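Local coordinates for protein glycerol dehydratase (Clostridium butyricum, PDB 1R9D) that probably dehydrates glycerol without vitamin B12, as a lyase of the pyruvate formate-lyase-like glycyl radical family, at residues E623-T628 and F635-Y640. Residues are numbered along the deposited sequence; the frame is centred on the assembly and turned at random.
Sequences EVNKYT and FQPGLY
A type I beta turn from Val624 to Tyr627, continuing from helix 607-624 of the pyruvate formate lyase-like fold, packs on the chain that returns through strand 634-635. Tyr627 O accepts the hydrogen bond that joins them, from Phe635 N at 3.0 Å, almost straight at 168°, with the donor tilted 34° from the carbonyl plane. The flat, apolar Phe635 ring suits this buried position against the turn: its CD1 touches Tyr627 CB at 3.6 Å, while Tyr627 O and Thr628 O lie at its edge. Helix 484-516 also packs on this ring, through Cys503 and Asn507. Val624 has CG1 anti to its own nitrogen (chi1 174°), which sets that methyl 3.8 Å from Phe635 CB and 3.6 Å from Pro637 N. Pro637, with no N-H to leave unsatisfied here, presents a compact apolar ring; it and the branched valine pass each other pointing in opposite directions. The end of the Tyr627 side chain turns away from Phe635 and packs on Ile194 of the second subunit, so the turn also reaches the dimer interface. Asn625 lies across Pro637 at about a right angle; its amide oxygen takes a hydrogen bond from Arg418, and the same OD1 rests 3.3 Å from Pro637 CD.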
loop_
_atom_site.group_PDB
_atom_site.type_symbol
_atom_site.label_atom_id
_atom_site.label_comp_id
_atom_site.label_asym_id
_atom_site.label_seq_id
_atom_site.Cartn_x
_atom_site.Cartn_y
_atom_site.Cartn_z
ATOM N N GLU A 623 -24.920 -10.849 -15.397
ATOM C CA GLU A 623 -24.135 -11.183 -14.220
ATOM C C GLU A 623 -22.909 -10.273 -14.147
ATOM O O GLU A 623 -22.614 -9.709 -13.097
ATOM C CB GLU A 623 -23.678 -12.648 -14.251
ATOM C CG GLU A 623 -24.779 -13.688 -14.051
ATOM C CD GLU A 623 -25.603 -13.460 -12.796
ATOM O OE1 GLU A 623 -25.018 -13.161 -11.730
ATOM O OE2 GLU A 623 -26.845 -13.594 -12.872
ATOM N N VAL A 624 -22.203 -10.130 -15.265
ATOM C CA VAL A 624 -21.006 -9.291 -15.308
ATOM C C VAL A 624 -21.294 -7.856 -14.851
ATOM O O VAL A 624 -20.508 -7.266 -14.103
ATOM C CB VAL A 624 -20.393 -9.264 -16.730
ATOM C CG1 VAL A 624 -19.229 -8.277 -16.786
ATOM C CG2 VAL A 624 -19.902 -10.658 -17.111
ATOM N N ASN A 625 -22.422 -7.301 -15.293
ATOM C CA ASN A 625 -22.805 -5.932 -14.932
ATOM C C ASN A 625 -22.949 -5.673 -13.431
ATOM O O ASN A 625 -22.932 -4.522 -12.996
ATOM C CB ASN A 625 -24.125 -5.543 -15.612
ATOM C CG ASN A 625 -23.936 -5.070 -17.037
ATOM O OD1 ASN A 625 -22.810 -4.916 -17.516
ATOM N ND2 ASN A 625 -25.047 -4.828 -17.726
ATOM N N LYS A 626 -23.092 -6.728 -12.640
ATOM C CA LYS A 626 -23.264 -6.575 -11.198
ATOM C C LYS A 626 -22.024 -6.124 -10.436
ATOM O O LYS A 626 -22.136 -5.614 -9.316
ATOM C CB LYS A 626 -23.714 -7.896 -10.575
ATOM C CG LYS A 626 -25.092 -8.374 -10.968
ATOM C CD LYS A 626 -25.293 -9.794 -10.469
ATOM C CE LYS A 626 -26.694 -10.311 -10.763
ATOM N NZ LYS A 626 -26.862 -11.693 -10.219
ATOM N N TYR A 627 -20.855 -6.300 -11.043
ATOM C CA TYR A 627 -19.592 -5.998 -10.368
ATOM C C TYR A 627 -18.889 -4.670 -10.618
ATOM O O TYR A 627 -19.069 -4.043 -11.657
ATOM C CB TYR A 627 -18.623 -7.151 -10.649
ATOM C CG TYR A 627 -19.213 -8.476 -10.244
ATOM C CD1 TYR A 627 -20.061 -9.181 -11.105
ATOM C CD2 TYR A 627 -19.029 -8.967 -8.954
ATOM C CE1 TYR A 627 -20.721 -10.337 -10.682
ATOM C CE2 TYR A 627 -19.683 -10.121 -8.519
ATOM C CZ TYR A 627 -20.532 -10.796 -9.386
ATOM O OH TYR A 627 -21.227 -11.893 -8.929
ATOM N N THR A 628 -18.091 -4.252 -9.634
ATOM C CA THR A 628 -17.312 -3.022 -9.722
ATOM C C THR A 628 -15.857 -3.356 -9.373
ATOM O O THR A 628 -15.584 -4.366 -8.718
ATOM C CB THR A 628 -17.832 -1.943 -8.744
ATOM O OG1 THR A 628 -17.726 -2.425 -7.402
ATOM C CG2 THR A 628 -19.289 -1.607 -9.041
ATOM N N PHE A 635 -17.822 -3.228 -14.253
ATOM C CA PHE A 635 -17.413 -4.289 -15.163
ATOM C C PHE A 635 -18.385 -4.187 -16.339
ATOM O O PHE A 635 -19.537 -3.774 -16.167
ATOM C CB PHE A 635 -17.576 -5.671 -14.516
ATOM C CG PHE A 635 -16.389 -6.124 -13.720
ATOM C CD1 PHE A 635 -16.029 -5.482 -12.538
ATOM C CD2 PHE A 635 -15.640 -7.214 -14.144
ATOM C CE1 PHE A 635 -14.937 -5.924 -11.788
ATOM C CE2 PHE A 635 -14.543 -7.667 -13.404
ATOM C CZ PHE A 635 -14.190 -7.023 -12.225
ATOM N N GLN A 636 -17.918 -4.532 -17.532
ATOM C CA GLN A 636 -18.771 -4.524 -18.714
ATOM C C GLN A 636 -18.359 -5.745 -19.521
ATOM O O GLN A 636 -17.171 -5.990 -19.728
ATOM C CB GLN A 636 -18.598 -3.237 -19.529
ATOM C CG GLN A 636 -17.174 -2.892 -19.885
ATOM C CD GLN A 636 -17.074 -1.661 -20.769
ATOM O OE1 GLN A 636 -18.089 -1.099 -21.198
ATOM N NE2 GLN A 636 -15.847 -1.241 -21.055
ATOM N N PRO A 637 -19.339 -6.534 -19.979
ATOM C CA PRO A 637 -19.052 -7.741 -20.756
ATOM C C PRO A 637 -18.717 -7.554 -22.229
ATOM O O PRO A 637 -19.138 -6.597 -22.866
ATOM C CB PRO A 637 -20.319 -8.565 -20.566
ATOM C CG PRO A 637 -21.388 -7.495 -20.581
ATOM C CD PRO A 637 -20.785 -6.419 -19.692
ATOM N N GLY A 638 -17.938 -8.494 -22.752
ATOM C CA GLY A 638 -17.584 -8.490 -24.156
ATOM C C GLY A 638 -17.843 -9.907 -24.648
ATOM O O GLY A 638 -18.033 -10.809 -23.830
ATOM N N LEU A 639 -17.862 -10.099 -25.965
ATOM C CA LEU A 639 -18.085 -11.414 -26.561
ATOM C C LEU A 639 -17.128 -11.610 -27.740
ATOM O O LEU A 639 -17.519 -11.462 -28.894
ATOM C CB LEU A 639 -19.545 -11.542 -27.036
ATOM C CG LEU A 639 -20.650 -11.419 -25.976
ATOM C CD1 LEU A 639 -21.992 -11.263 -26.667
ATOM C CD2 LEU A 639 -20.651 -12.641 -25.057
ATOM N N TYR A 640 -15.863 -11.904 -27.436
ATOM C CA TYR A 640 -14.842 -12.144 -28.463
ATOM C C TYR A 640 -13.904 -13.226 -27.925
ATOM O O TYR A 640 -13.793 -13.404 -26.711
ATOM C CB TYR A 640 -14.111 -10.847 -28.835
ATOM C CG TYR A 640 -13.254 -10.209 -27.765
ATOM C CD1 TYR A 640 -11.966 -10.674 -27.507
ATOM C CD2 TYR A 640 -13.705 -9.092 -27.062
ATOM C CE1 TYR A 640 -11.140 -10.036 -26.574
ATOM C CE2 TYR A 640 -12.894 -8.447 -26.130
ATOM C CZ TYR A 640 -11.616 -8.920 -25.892
ATOM O OH TYR A 640 -10.813 -8.272 -24.979
#